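Local coordinates for protein aspartate aminotransferase (Giardia lamblia, PDB 3MEB) that probably catalyses reversible amino transfer from L-aspartate to 2-oxoglutarate, giving oxaloacetate and L-glutamate, as a homodimer dependent on pyridoxal 5'-phosphate, at residues N48-N53 against C430-E435; A77-D82 against A330-V335; G118-C123 against H290-G295; E175-R180 against K193-S198; Q245-G250 against K351-R356. All blocks are in the same frame, centred on the assembly; numbering follows the deposited sequence.

How the contacts relate
The five contacts spread over one subunit of the fold-type I homodimer. Contact 1 is peripheral, joining an N-terminal strand to the C-terminal helix, its centre about 47 Å from that of contact 3 across the chain's centre. Contacts 3 and 4 lie at the two outer strands of the seven-stranded sheet, their centres about 27 Å apart. Contacts 2 and 3 both touch the second subunit. Contact 5 lies nearer the middle, with nearest atoms about 7 Å from contact 1 and about 8 Å from contact 3. Of contacts 3, 4 and 5 it comes nearest the cofactor: the Phe247 side chain is about 9 Å from the bound pyridoxal phosphate, against about 12 Å for Tyr176 and about 13 Å for His290.

Contact 1 of 5, residues N48-N53 against C430-E435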
# COMPACT_ATOMS: atom_id res chain seq x y z
N ASN A 48 -8.60 15.81 -29.24
CA ASN A 48 -9.94 16.07 -29.79
C ASN A 48 -10.83 16.69 -28.71
O ASN A 48 -11.06 16.07 -27.68
CB ASN A 48 -10.56 14.77 -30.33
CG ASN A 48 -11.88 14.98 -31.02
OD1 ASN A 48 -12.55 15.98 -30.80
ND2 ASN A 48 -12.28 14.03 -31.85
N PRO A 49 -11.31 17.92 -28.93
CA PRO A 49 -12.07 18.57 -27.87
C PRO A 49 -13.40 17.90 -27.53
O PRO A 49 -13.96 18.21 -26.50
CB PRO A 49 -12.31 19.98 -28.43
CG PRO A 49 -12.34 19.78 -29.88
CD PRO A 49 -11.22 18.79 -30.12
N LYS A 50 -13.90 17.02 -28.38
CA LYS A 50 -15.14 16.27 -28.12
C LYS A 50 -14.94 14.87 -27.48
O LYS A 50 -15.90 14.07 -27.36
CB LYS A 50 -15.93 16.11 -29.44
CG LYS A 50 -16.47 17.42 -30.01
CD LYS A 50 -17.38 17.14 -31.21
CE LYS A 50 -17.97 18.43 -31.80
NZ LYS A 50 -18.26 18.33 -33.27
N LYS A 51 -13.73 14.61 -27.03
CA LYS A 51 -13.39 13.34 -26.38
C LYS A 51 -14.25 13.03 -25.15
O LYS A 51 -14.62 13.93 -24.40
CB LYS A 51 -11.91 13.31 -25.97
CG LYS A 51 -11.48 14.35 -24.96
CD LYS A 51 -9.98 14.29 -24.83
CE LYS A 51 -9.43 15.04 -23.64
NZ LYS A 51 -7.97 14.80 -23.55
N VAL A 52 -14.55 11.76 -24.94
CA VAL A 52 -15.44 11.35 -23.82
C VAL A 52 -14.78 10.17 -23.13
O VAL A 52 -14.48 9.16 -23.79
CB VAL A 52 -16.85 10.91 -24.30
CG1 VAL A 52 -17.75 10.58 -23.08
CG2 VAL A 52 -17.54 12.01 -25.22
N ASN A 53 -14.58 10.27 -21.81
CA ASN A 53 -13.97 9.17 -21.05
C ASN A 53 -15.02 8.29 -20.40
O ASN A 53 -15.64 8.71 -19.45
CB ASN A 53 -13.04 9.71 -19.96
CG ASN A 53 -12.25 8.60 -19.24
OD1 ASN A 53 -12.38 7.40 -19.56
ND2 ASN A 53 -11.39 9.01 -18.28
N CYS A 430 -24.04 13.44 -24.11
CA CYS A 430 -24.80 12.19 -24.34
C CYS A 430 -25.19 12.02 -25.80
O CYS A 430 -25.07 10.93 -26.38
CB CYS A 430 -26.11 12.14 -23.52
SG CYS A 430 -26.03 11.45 -21.85
N ASP A 431 -25.68 13.09 -26.41
CA ASP A 431 -26.15 12.96 -27.78
C ASP A 431 -25.00 12.67 -28.71
O ASP A 431 -25.16 11.98 -29.70
CB ASP A 431 -26.91 14.19 -28.23
CG ASP A 431 -27.82 13.87 -29.38
OD1 ASP A 431 -28.70 13.00 -29.22
OD2 ASP A 431 -27.61 14.45 -30.46
N TYR A 432 -23.83 13.22 -28.39
CA TYR A 432 -22.63 12.90 -29.13
C TYR A 432 -22.32 11.40 -29.02
O TYR A 432 -22.06 10.74 -30.04
CB TYR A 432 -21.48 13.74 -28.61
CG TYR A 432 -20.17 13.47 -29.28
CD1 TYR A 432 -19.85 14.06 -30.51
CD2 TYR A 432 -19.21 12.64 -28.67
CE1 TYR A 432 -18.63 13.81 -31.13
CE2 TYR A 432 -17.97 12.41 -29.28
CZ TYR A 432 -17.69 12.99 -30.50
OH TYR A 432 -16.48 12.76 -31.09
N VAL A 433 -22.36 10.87 -27.80
CA VAL A 433 -22.08 9.44 -27.57
C VAL A 433 -23.10 8.58 -28.31
O VAL A 433 -22.75 7.61 -28.93
CB VAL A 433 -22.06 9.10 -26.06
CG1 VAL A 433 -21.90 7.59 -25.82
CG2 VAL A 433 -20.96 9.85 -25.39
N ALA A 434 -24.36 8.98 -28.29
CA ALA A 434 -25.38 8.23 -29.02
C ALA A 434 -25.20 8.27 -30.58
O ALA A 434 -25.25 7.24 -31.25
CB ALA A 434 -26.76 8.70 -28.61
N GLU A 435 -24.96 9.46 -31.14
CA GLU A 435 -24.58 9.60 -32.57
C GLU A 435 -23.41 8.71 -32.96
O GLU A 435 -23.40 8.10 -34.03
CB GLU A 435 -24.21 11.05 -32.89
CG GLU A 435 -23.90 11.27 -34.34
CD GLU A 435 -23.60 12.72 -34.65
OE1 GLU A 435 -23.44 13.52 -33.71
OE2 GLU A 435 -23.52 13.04 -35.85
O HOH W 1 -15.19 14.03 -32.97
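The Tyr432 ring is the flat group on which this contact turns, and Lys50 lies across it. Lys50 CB stands 4.2 Å from the ring centroid, displaced from the centre in a CH-pi contact, while Lys50 CD reaches Tyr432 CE1 at 3.6 Å. The Lys50 chain runs nearly at a right angle to the tyrosine, its aliphatic part touching the ring before the ammonium end leads away. Two further atoms approach obliquely: Lys50 O at 3.3 Å from Tyr432 CE2, and Val52 CG2 at 3.9 Å from Tyr432 CD2. At the hydroxyl edge, in the ring plane, a water donates to Tyr432 OH over 2.6 Å and accepts from Asn48 ND2 at 3.1 Å. Tyr432 OH is also hydrogen-bonded to Trp409 O, and the Trp409 ring meets the tyrosine edge-to-face. With CG anti to the backbone N (chi1 179°), Tyr432 extends from the helix toward the 48-53 turn. One helical step on, Val433 CG2 packs 4.0 Å from Val52 CG1. The turn has its own brace, an Asx turn in which Lys50 N donates to Asn48 OD1 from 41° above the carbonyl plane; the Asn48 carboxamide thus serves the turn through its oxygen and the water through its nitrogen. Val52 also bonds through its backbone to Ser410 and Tyr412, in the small parallel sheet with strand 411-413. No direct hydrogen bond links the two segments, which implies that apolar and CH-pi packing dominates between them, one water being the polar link, while Tyr432 also anchors directly to Trp409 O.

Contact 2 of 5, residues A77-D82 against A330-V335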
# COMPACT_ATOMS: atom_id res chain seq x y z
N ALA A 77 -10.58 20.26 5.40
CA ALA A 77 -10.33 21.47 6.16
C ALA A 77 -10.08 21.16 7.64
O ALA A 77 -9.26 21.83 8.28
CB ALA A 77 -11.48 22.44 6.01
N ILE A 78 -10.79 20.17 8.19
CA ILE A 78 -10.61 19.85 9.59
C ILE A 78 -9.20 19.26 9.79
O ILE A 78 -8.44 19.70 10.68
CB ILE A 78 -11.67 18.85 10.12
CG1 ILE A 78 -13.04 19.52 10.26
CG2 ILE A 78 -11.22 18.23 11.49
CD1 ILE A 78 -14.20 18.55 10.38
N ILE A 79 -8.84 18.26 8.99
CA ILE A 79 -7.61 17.54 9.29
C ILE A 79 -6.40 18.34 8.85
O ILE A 79 -5.34 18.17 9.41
CB ILE A 79 -7.57 16.11 8.67
CG1 ILE A 79 -7.57 16.17 7.14
CG2 ILE A 79 -8.75 15.32 9.14
CD1 ILE A 79 -7.56 14.78 6.46
N SER A 80 -6.55 19.21 7.85
CA SER A 80 -5.41 20.03 7.37
C SER A 80 -5.05 21.20 8.33
O SER A 80 -3.99 21.77 8.21
CB SER A 80 -5.68 20.56 5.95
OG SER A 80 -5.87 19.46 5.03
N SER A 81 -5.94 21.50 9.27
CA SER A 81 -5.83 22.66 10.18
C SER A 81 -5.04 22.39 11.47
O SER A 81 -4.58 23.35 12.12
CB SER A 81 -7.22 23.16 10.56
OG SER A 81 -7.87 23.65 9.40
N ASP A 82 -4.95 21.12 11.88
CA ASP A 82 -4.20 20.77 13.10
C ASP A 82 -3.40 19.51 12.80
O ASP A 82 -3.92 18.40 12.91
CB ASP A 82 -5.15 20.53 14.27
CG ASP A 82 -4.43 20.17 15.55
OD1 ASP A 82 -3.21 19.89 15.52
OD2 ASP A 82 -5.09 20.17 16.61
N ALA A 330 -7.85 7.46 5.83
CA ALA A 330 -8.42 6.98 7.13
C ALA A 330 -8.94 8.15 7.97
O ALA A 330 -10.02 8.08 8.57
CB ALA A 330 -7.37 6.23 7.94
N TYR A 331 -8.16 9.20 8.03
CA TYR A 331 -8.56 10.46 8.68
C TYR A 331 -9.84 11.04 8.06
O TYR A 331 -10.83 11.37 8.77
CB TYR A 331 -7.42 11.48 8.57
CG TYR A 331 -6.22 11.33 9.52
CD1 TYR A 331 -6.33 10.74 10.77
CD2 TYR A 331 -4.98 11.90 9.17
CE1 TYR A 331 -5.21 10.68 11.65
CE2 TYR A 331 -3.89 11.84 10.02
CZ TYR A 331 -3.99 11.23 11.25
OH TYR A 331 -2.88 11.22 12.07
N ILE A 332 -9.91 11.08 6.73
CA ILE A 332 -11.11 11.64 6.09
C ILE A 332 -12.36 10.83 6.48
O ILE A 332 -13.36 11.39 6.92
CB ILE A 332 -10.95 11.77 4.56
CG1 ILE A 332 -9.80 12.78 4.27
CG2 ILE A 332 -12.27 12.20 3.85
CD1 ILE A 332 -9.38 12.79 2.79
N VAL A 333 -12.29 9.50 6.32
CA VAL A 333 -13.43 8.64 6.60
C VAL A 333 -13.90 8.73 8.05
O VAL A 333 -15.11 8.85 8.31
CB VAL A 333 -13.11 7.18 6.21
CG1 VAL A 333 -14.23 6.23 6.65
CG2 VAL A 333 -12.85 7.09 4.73
N GLN A 334 -12.97 8.68 8.99
CA GLN A 334 -13.33 8.68 10.39
C GLN A 334 -13.91 10.04 10.81
O GLN A 334 -14.86 10.10 11.59
CB GLN A 334 -12.12 8.26 11.25
CG GLN A 334 -11.10 9.32 11.57
CD GLN A 334 -9.93 8.71 12.32
OE1 GLN A 334 -9.57 7.55 12.07
NE2 GLN A 334 -9.35 9.46 13.27
N VAL A 335 -13.34 11.11 10.27
CA VAL A 335 -13.84 12.46 10.59
C VAL A 335 -15.31 12.66 10.10
O VAL A 335 -16.15 13.27 10.79
CB VAL A 335 -12.90 13.55 10.03
CG1 VAL A 335 -13.61 14.97 9.99
CG2 VAL A 335 -11.58 13.59 10.87
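Ile79 reaches from helix 70-81 toward Tyr331, Ile332 and Val335 on helix 327-337. From its CB the chain divides. The short branch, CG2, lies 3.7 Å from Val335 CG2 and a little farther from Tyr331 CB. The long branch leaves through CG1, which a chi1 of 65° places between the backbone N and the carbonyl carbon; CG1 then carries CD1 onward, fully extended. This tip touches Ile332 CG1 at 3.7 Å and Tyr331 CB at 3.9 Å, and the Ile79 side chain crosses that of Ile332 at about a right angle. Both methyls approach Tyr331 CB from the same side. The Ile78 and Val335 side chains slide past each other, Ile78 CD1 to Val335 CG1 at 3.6 Å. Tyr331 OH is bonded to Asn87 O. Ile332 packs on Lys88 of the second subunit, and Ser80 OG bonds to Ser80 OG of that subunit. The side chain of Tyr90, which binds a cofactor not carried by this chain, is about 10 Å from that of Tyr331. The axes of segments 77-81 and 330-335 approach to 10.1 Å, with 125° between their N-to-C directions: apolar helix-helix packing at the dimer interface of a class I aminotransferase.

Contact 3 of 5, residues G118-C123 against H290-G295; sequences GRIASC and HVVHAG
Ala121 and Val291 form the hydrogen-bonded pair of this antiparallel ladder: Ala121 N donates to Val291 O at 2.8 Å, nearly straight at 173°, and Val291 N returns a bond to Ala121 O at 2.9 Å. Past the last strand residue, His293 N donates to Arg119 O (3.0 Å). The Arg119 side chain, bent at chi3 (60°), brings NE to His293 O at 2.9 Å, the donor in the carbonyl plane and the oxygen near the guanidinium plane. A water accepts from Arg119 NH2 and can donate to Val292 O, while Ala294 O lies over one guanidinium face. NH2 also bonds to Val263 O, and NH1 forms a salt bridge with Glu117. At the other end, Ser122 OG and His290 ND1 share a hydrogen bond of 2.9 Å at the imidazole edge; Gln104 and Gln273 hold the serine and the ring's NE2. Farther out, Arg119 CA lies over one face of the His293 ring in a CH-pi contact, offset toward the rim, 4.0 Å from its centroid. His293 ND1 accepts from Gly295 N, and NE2 bonds to Asn303 O. Ile120 CG1 and Val292 CG2 run side by side at 4.2 Å. Strand 120-125 is outermost, paired with 287-292, whose other edge pairs antiparallel with 269-274. Helix 97-108 covers the Ile120, Val292 and His290 face, and helix 300-319 packs on Ala121.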
# COMPACT_ATOMS: atom_id res chain seq x y z
N GLY A 118 -18.49 -10.01 19.38
CA GLY A 118 -17.04 -10.10 19.27
C GLY A 118 -16.56 -10.84 18.04
O GLY A 118 -15.44 -11.34 18.02
N ARG A 119 -17.40 -10.88 17.01
CA ARG A 119 -17.18 -11.74 15.83
C ARG A 119 -16.41 -11.07 14.70
O ARG A 119 -15.98 -11.76 13.79
CB ARG A 119 -18.52 -12.24 15.30
CG ARG A 119 -19.16 -13.28 16.20
CD ARG A 119 -20.62 -13.37 15.91
NE ARG A 119 -20.88 -13.74 14.53
CZ ARG A 119 -22.07 -13.76 13.97
NH1 ARG A 119 -23.15 -13.44 14.66
NH2 ARG A 119 -22.17 -14.13 12.71
N ILE A 120 -16.22 -9.74 14.77
CA ILE A 120 -15.61 -8.99 13.68
C ILE A 120 -14.14 -8.66 13.89
O ILE A 120 -13.77 -7.96 14.86
CB ILE A 120 -16.33 -7.67 13.38
CG1 ILE A 120 -17.83 -7.86 13.15
CG2 ILE A 120 -15.74 -7.01 12.12
CD1 ILE A 120 -18.63 -6.46 13.10
N ALA A 121 -13.31 -9.13 12.96
CA ALA A 121 -11.89 -8.84 12.94
C ALA A 121 -11.63 -7.85 11.81
O ALA A 121 -11.86 -8.20 10.66
CB ALA A 121 -11.12 -10.11 12.73
N SER A 122 -11.21 -6.62 12.12
CA SER A 122 -11.10 -5.57 11.13
C SER A 122 -9.69 -5.09 11.05
O SER A 122 -9.03 -4.91 12.07
CB SER A 122 -12.04 -4.40 11.43
OG SER A 122 -13.40 -4.82 11.62
N CYS A 123 -9.21 -4.89 9.83
CA CYS A 123 -7.87 -4.35 9.62
C CYS A 123 -7.88 -3.44 8.40
O CYS A 123 -8.29 -3.87 7.31
CB CYS A 123 -6.86 -5.49 9.41
SG CYS A 123 -5.14 -5.07 9.15
N HIS A 290 -12.44 -7.09 6.59
CA HIS A 290 -13.13 -7.69 7.75
C HIS A 290 -13.24 -9.21 7.58
O HIS A 290 -13.49 -9.68 6.48
CB HIS A 290 -14.52 -7.18 7.89
CG HIS A 290 -14.66 -5.68 7.82
ND1 HIS A 290 -14.44 -4.86 8.90
CD2 HIS A 290 -15.08 -4.88 6.81
CE1 HIS A 290 -14.69 -3.61 8.56
NE2 HIS A 290 -15.09 -3.59 7.30
N VAL A 291 -13.03 -9.93 8.68
CA VAL A 291 -13.34 -11.35 8.78
C VAL A 291 -14.38 -11.41 9.90
O VAL A 291 -14.18 -10.88 11.01
CB VAL A 291 -12.14 -12.25 9.14
CG1 VAL A 291 -12.54 -13.70 9.08
CG2 VAL A 291 -10.92 -12.02 8.22
N VAL A 292 -15.55 -11.95 9.58
CA VAL A 292 -16.59 -12.17 10.62
C VAL A 292 -16.81 -13.67 10.87
O VAL A 292 -17.42 -14.37 10.04
CB VAL A 292 -17.91 -11.55 10.20
CG1 VAL A 292 -18.89 -11.57 11.40
CG2 VAL A 292 -17.72 -10.13 9.66
N HIS A 293 -16.30 -14.18 12.00
CA HIS A 293 -16.45 -15.61 12.32
C HIS A 293 -17.82 -15.86 12.96
O HIS A 293 -18.56 -14.90 13.28
CB HIS A 293 -15.29 -16.14 13.19
CG HIS A 293 -15.21 -15.54 14.55
ND1 HIS A 293 -15.90 -16.05 15.64
CD2 HIS A 293 -14.49 -14.48 15.03
CE1 HIS A 293 -15.62 -15.33 16.71
NE2 HIS A 293 -14.75 -14.38 16.37
N ALA A 294 -18.19 -17.12 13.07
CA ALA A 294 -19.52 -17.51 13.51
C ALA A 294 -19.83 -17.21 14.99
O ALA A 294 -20.99 -17.31 15.41
CB ALA A 294 -19.75 -19.01 13.22
N GLY A 295 -18.82 -16.86 15.78
CA GLY A 295 -19.00 -16.54 17.19
C GLY A 295 -19.42 -17.72 18.05
O GLY A 295 -20.22 -17.58 18.95
O HOH W 2 -20.35 -14.85 10.56

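Contact 4 of 5, residues E175-R180 against K193-S198. With EDO (1,2-ethanediol), chain J.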
# COMPACT_ATOMS: atom_id res chain seq x y z
N GLU A 175 -15.01 -21.63 -10.95
CA GLU A 175 -16.01 -20.66 -11.28
C GLU A 175 -17.39 -21.20 -10.89
O GLU A 175 -17.64 -22.40 -10.92
CB GLU A 175 -15.98 -20.33 -12.75
CG GLU A 175 -14.65 -19.72 -13.22
CD GLU A 175 -14.69 -19.38 -14.70
OE1 GLU A 175 -14.83 -20.31 -15.51
OE2 GLU A 175 -14.61 -18.19 -15.05
N TYR A 176 -18.27 -20.28 -10.54
CA TYR A 176 -19.69 -20.60 -10.45
C TYR A 176 -20.40 -19.82 -11.55
O TYR A 176 -19.95 -18.75 -11.95
CB TYR A 176 -20.27 -20.32 -9.07
CG TYR A 176 -20.20 -18.91 -8.56
CD1 TYR A 176 -21.24 -18.01 -8.82
CD2 TYR A 176 -19.14 -18.46 -7.80
CE1 TYR A 176 -21.21 -16.73 -8.36
CE2 TYR A 176 -19.10 -17.15 -7.32
CZ TYR A 176 -20.11 -16.28 -7.63
OH TYR A 176 -20.10 -15.00 -7.16
N THR A 177 -21.50 -20.38 -12.04
CA THR A 177 -22.25 -19.76 -13.10
C THR A 177 -22.80 -18.42 -12.60
O THR A 177 -23.42 -18.32 -11.52
CB THR A 177 -23.43 -20.62 -13.54
OG1 THR A 177 -22.94 -21.80 -14.16
CG2 THR A 177 -24.32 -19.86 -14.51
N TYR A 178 -22.56 -17.40 -13.40
CA TYR A 178 -23.14 -16.10 -13.15
C TYR A 178 -24.11 -15.75 -14.29
O TYR A 178 -25.28 -16.11 -14.18
CB TYR A 178 -22.06 -15.07 -12.86
CG TYR A 178 -22.61 -13.85 -12.14
CD1 TYR A 178 -22.87 -13.89 -10.78
CD2 TYR A 178 -22.86 -12.68 -12.82
CE1 TYR A 178 -23.37 -12.81 -10.11
CE2 TYR A 178 -23.37 -11.54 -12.14
CZ TYR A 178 -23.61 -11.64 -10.78
OH TYR A 178 -24.11 -10.59 -10.06
N LEU A 179 -23.68 -15.10 -15.38
CA LEU A 179 -24.60 -14.75 -16.49
C LEU A 179 -24.89 -15.94 -17.38
O LEU A 179 -24.11 -16.89 -17.42
CB LEU A 179 -24.01 -13.65 -17.37
CG LEU A 179 -23.70 -12.30 -16.74
CD1 LEU A 179 -23.11 -11.36 -17.83
CD2 LEU A 179 -24.95 -11.71 -16.06
N ARG A 180 -25.98 -15.85 -18.14
CA ARG A 180 -26.43 -16.94 -19.04
C ARG A 180 -25.46 -17.23 -20.14
O ARG A 180 -24.87 -16.32 -20.70
CB ARG A 180 -27.74 -16.59 -19.72
CG ARG A 180 -28.83 -16.18 -18.80
CD ARG A 180 -30.18 -16.53 -19.33
NE ARG A 180 -30.40 -16.11 -20.71
CZ ARG A 180 -31.54 -15.56 -21.15
NH1 ARG A 180 -32.56 -15.32 -20.32
NH2 ARG A 180 -31.65 -15.22 -22.43
N LYS A 193 -27.00 -21.92 -8.22
CA LYS A 193 -27.25 -22.75 -7.07
C LYS A 193 -26.64 -24.15 -7.19
O LYS A 193 -26.07 -24.65 -6.22
CB LYS A 193 -28.74 -22.89 -6.85
CG LYS A 193 -29.37 -21.61 -6.37
CD LYS A 193 -30.87 -21.82 -6.08
CE LYS A 193 -31.72 -22.04 -7.36
NZ LYS A 193 -33.18 -22.26 -7.06
N LYS A 194 -26.75 -24.76 -8.37
CA LYS A 194 -26.18 -26.11 -8.58
C LYS A 194 -24.70 -26.09 -8.37
O LYS A 194 -24.14 -26.99 -7.73
CB LYS A 194 -26.51 -26.66 -9.98
CG LYS A 194 -28.00 -27.04 -10.10
CD LYS A 194 -28.46 -27.27 -11.55
CE LYS A 194 -29.94 -27.63 -11.62
NZ LYS A 194 -30.29 -28.13 -12.97
N ASP A 195 -24.05 -25.04 -8.90
CA ASP A 195 -22.62 -24.91 -8.83
C ASP A 195 -22.15 -24.78 -7.37
O ASP A 195 -21.15 -25.40 -6.97
CB ASP A 195 -22.16 -23.73 -9.66
CG ASP A 195 -22.12 -24.04 -11.15
OD1 ASP A 195 -22.37 -25.21 -11.56
OD2 ASP A 195 -21.84 -23.10 -11.93
N ILE A 196 -22.89 -24.02 -6.58
CA ILE A 196 -22.49 -23.75 -5.19
C ILE A 196 -22.82 -24.95 -4.33
O ILE A 196 -22.07 -25.31 -3.41
CB ILE A 196 -23.13 -22.44 -4.65
CG1 ILE A 196 -22.65 -21.27 -5.48
CG2 ILE A 196 -22.80 -22.20 -3.18
CD1 ILE A 196 -23.22 -19.90 -5.04
N GLN A 197 -23.90 -25.62 -4.69
CA GLN A 197 -24.30 -26.86 -4.01
C GLN A 197 -23.35 -28.03 -4.30
O GLN A 197 -23.16 -28.86 -3.44
CB GLN A 197 -25.76 -27.24 -4.34
CG GLN A 197 -26.32 -28.47 -3.59
CD GLN A 197 -26.74 -28.16 -2.15
OE1 GLN A 197 -27.47 -27.20 -1.90
NE2 GLN A 197 -26.28 -28.98 -1.20
N SER A 198 -22.77 -28.08 -5.51
CA SER A 198 -21.92 -29.19 -5.94
C SER A 198 -20.44 -29.06 -5.52
O SER A 198 -19.70 -30.05 -5.55
CB SER A 198 -22.00 -29.32 -7.46
OG SER A 198 -23.31 -29.68 -7.85
C1 EDO J . -23.62 -10.53 -6.90
O1 EDO J . -22.53 -10.51 -7.84
C2 EDO J . -24.36 -9.19 -6.90
O2 EDO J . -25.66 -9.26 -6.34
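Thr177 and Asp195 tie the end of strand 174-176, an edge strand of the large mixed sheet of this aminotransferase, to helix 189-198, which follows it. One oxygen does the work. Asp195 OD2 accepts from Thr177 N at 2.7 Å through its anti lone pair, and from Thr177 OG1 at 2.8 Å on the syn side, 33° out of the carboxylate plane. The two donors belong to one residue: OG1 is set beside the backbone N by a chi1 of -67°, and backbone and hydroxyl grip the same acceptor together. This pairing probably restrains the rotation of the carboxylate and probably favours its charged form. Thr177 O is in turn bonded to Thr192 OG1, a turn earlier on the helix. Beside the polar pair the strand packs by carbon: Tyr176 CB lies 3.9 Å from Asp195 CB and, more loosely, 4.4 Å from Ile196 CG1. The ring of Tyr176 leads away from the helix to place its hydroxyl on Leu206 O, while Ile196 continues onto helix 221-234 through Leu227 and Ile230. Farther along the loop, Tyr178 OH receives a 2.7 Å hydrogen bond from O1 of an ethanediol, probably from the crystallisation liquor, and is also bonded to Ile217 O; its ring stacks with His212. Strand 174-176, helix 189-198 and strand 204-208 form a beta-alpha-beta crossover that passes over strand 148-151, as in the alpha/beta/alpha large domain of fold-type I enzymes.

Contact 5 of 5, residues Q245-G250 against K351-R356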
# COMPACT_ATOMS: atom_id res chain seq x y z
N GLN A 245 -21.20 0.29 -2.24
CA GLN A 245 -22.24 0.51 -1.25
C GLN A 245 -22.63 1.98 -1.34
O GLN A 245 -21.77 2.85 -1.21
CB GLN A 245 -21.70 0.17 0.15
CG GLN A 245 -22.76 -0.17 1.14
CD GLN A 245 -22.25 -0.28 2.55
OE1 GLN A 245 -21.04 -0.29 2.80
NE2 GLN A 245 -23.19 -0.31 3.50
N GLY A 246 -23.91 2.24 -1.59
CA GLY A 246 -24.41 3.59 -1.90
C GLY A 246 -24.78 3.80 -3.38
O GLY A 246 -25.54 4.73 -3.69
N PHE A 247 -24.24 2.97 -4.30
CA PHE A 247 -24.52 3.14 -5.74
C PHE A 247 -25.52 2.13 -6.35
O PHE A 247 -25.88 2.25 -7.53
CB PHE A 247 -23.23 3.05 -6.54
CG PHE A 247 -22.35 4.25 -6.45
CD1 PHE A 247 -22.56 5.34 -7.27
CD2 PHE A 247 -21.29 4.27 -5.57
CE1 PHE A 247 -21.71 6.44 -7.21
CE2 PHE A 247 -20.44 5.37 -5.50
CZ PHE A 247 -20.65 6.44 -6.32
N ALA A 248 -25.98 1.16 -5.57
CA ALA A 248 -26.90 0.15 -6.13
C ALA A 248 -28.33 0.65 -6.01
O ALA A 248 -28.88 1.17 -6.97
CB ALA A 248 -26.73 -1.19 -5.46
N THR A 249 -28.91 0.52 -4.82
CA THR A 249 -30.20 1.12 -4.51
C THR A 249 -30.06 2.59 -4.05
O THR A 249 -31.07 3.25 -3.84
CB THR A 249 -30.98 0.26 -3.45
OG1 THR A 249 -30.69 0.69 -2.12
CG2 THR A 249 -30.66 -1.23 -3.59
N GLY A 250 -28.84 3.12 -3.90
CA GLY A 250 -28.67 4.50 -3.36
C GLY A 250 -28.74 4.65 -1.82
O GLY A 250 -28.56 5.75 -1.30
N LYS A 351 -26.11 10.01 -2.62
CA LYS A 351 -27.40 10.05 -3.34
C LYS A 351 -27.36 10.97 -4.58
O LYS A 351 -27.87 10.59 -5.64
CB LYS A 351 -28.53 10.46 -2.41
CG LYS A 351 -28.98 9.35 -1.44
CD LYS A 351 -29.82 9.93 -0.28
CE LYS A 351 -30.34 8.87 0.70
NZ LYS A 351 -30.82 7.58 0.07
N GLU A 352 -26.73 12.15 -4.45
CA GLU A 352 -26.55 13.07 -5.59
C GLU A 352 -25.77 12.40 -6.73
O GLU A 352 -26.13 12.54 -7.89
CB GLU A 352 -25.86 14.38 -5.16
N MET A 353 -24.70 11.67 -6.40
CA MET A 353 -23.97 10.93 -7.40
C MET A 353 -24.85 9.86 -8.06
O MET A 353 -24.86 9.77 -9.28
CB MET A 353 -22.70 10.26 -6.85
CG MET A 353 -21.69 11.23 -6.30
SD MET A 353 -20.03 10.52 -6.01
CE MET A 353 -20.25 9.82 -4.38
N SER A 354 -25.60 9.10 -7.28
CA SER A 354 -26.47 8.06 -7.86
C SER A 354 -27.52 8.69 -8.76
O SER A 354 -27.88 8.15 -9.81
CB SER A 354 -27.19 7.25 -6.75
OG SER A 354 -27.96 6.19 -7.30
N ALA A 355 -28.03 9.83 -8.34
CA ALA A 355 -29.09 10.50 -9.05
C ALA A 355 -28.56 10.97 -10.41
O ALA A 355 -29.26 10.84 -11.43
CB ALA A 355 -29.68 11.66 -8.22
N ARG A 356 -27.34 11.50 -10.44
CA ARG A 356 -26.81 11.97 -11.73
C ARG A 356 -26.60 10.82 -12.72
O ARG A 356 -26.86 10.96 -13.94
CB ARG A 356 -25.53 12.80 -11.57
CG ARG A 356 -25.35 13.78 -12.73
CD ARG A 356 -24.03 14.54 -12.69
NE ARG A 356 -22.90 13.72 -13.16
CZ ARG A 356 -22.69 13.34 -14.42
NH1 ARG A 356 -21.65 12.57 -14.70
NH2 ARG A 356 -23.54 13.67 -15.40
O HOH W 3 -26.21 4.59 -9.14
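Met353 and Lys351 are each bent near the end of the side chain to meet the 245-250 loop. In Met353, chi3 of -85° folds the terminal methyl back, so CE lies 3.9 Å from Phe247 CZ and SD 4.1 Å from that same CZ. The sulfur is 5.4 Å from the ring centroid and approaches obliquely, a Met-aromatic contact in which the methyl is nearer than the sulfur. Met353 CB adds a touch on Phe247 CE1 at 4.0 Å. Lys351 runs extended until chi4 (-40°) turns NZ toward the loop, where it donates to Gly250 O over 3.2 Å, from 50° above the carbonyl plane rather than along a lone pair. A water bridges Ser354 to the loop: it donates to Phe247 O at 2.9 Å and is bonded to Ser354 OG at 3.0 Å. The loop itself is held by the Asp255 carboxylate, which accepts from the backbone N of Gly246, Ala248 and Thr249. The Phe247 side chain lies about 4 Å from those of Tyr244 and Lys277, both cofactor-binding residues. Helix 340-370 thus backs the loop beside the pyridoxal phosphate through apolar packing, one long lysine bond and a water, a modest polar share; Gly246 O, buried here, has no partner in the model, probably at some energetic cost.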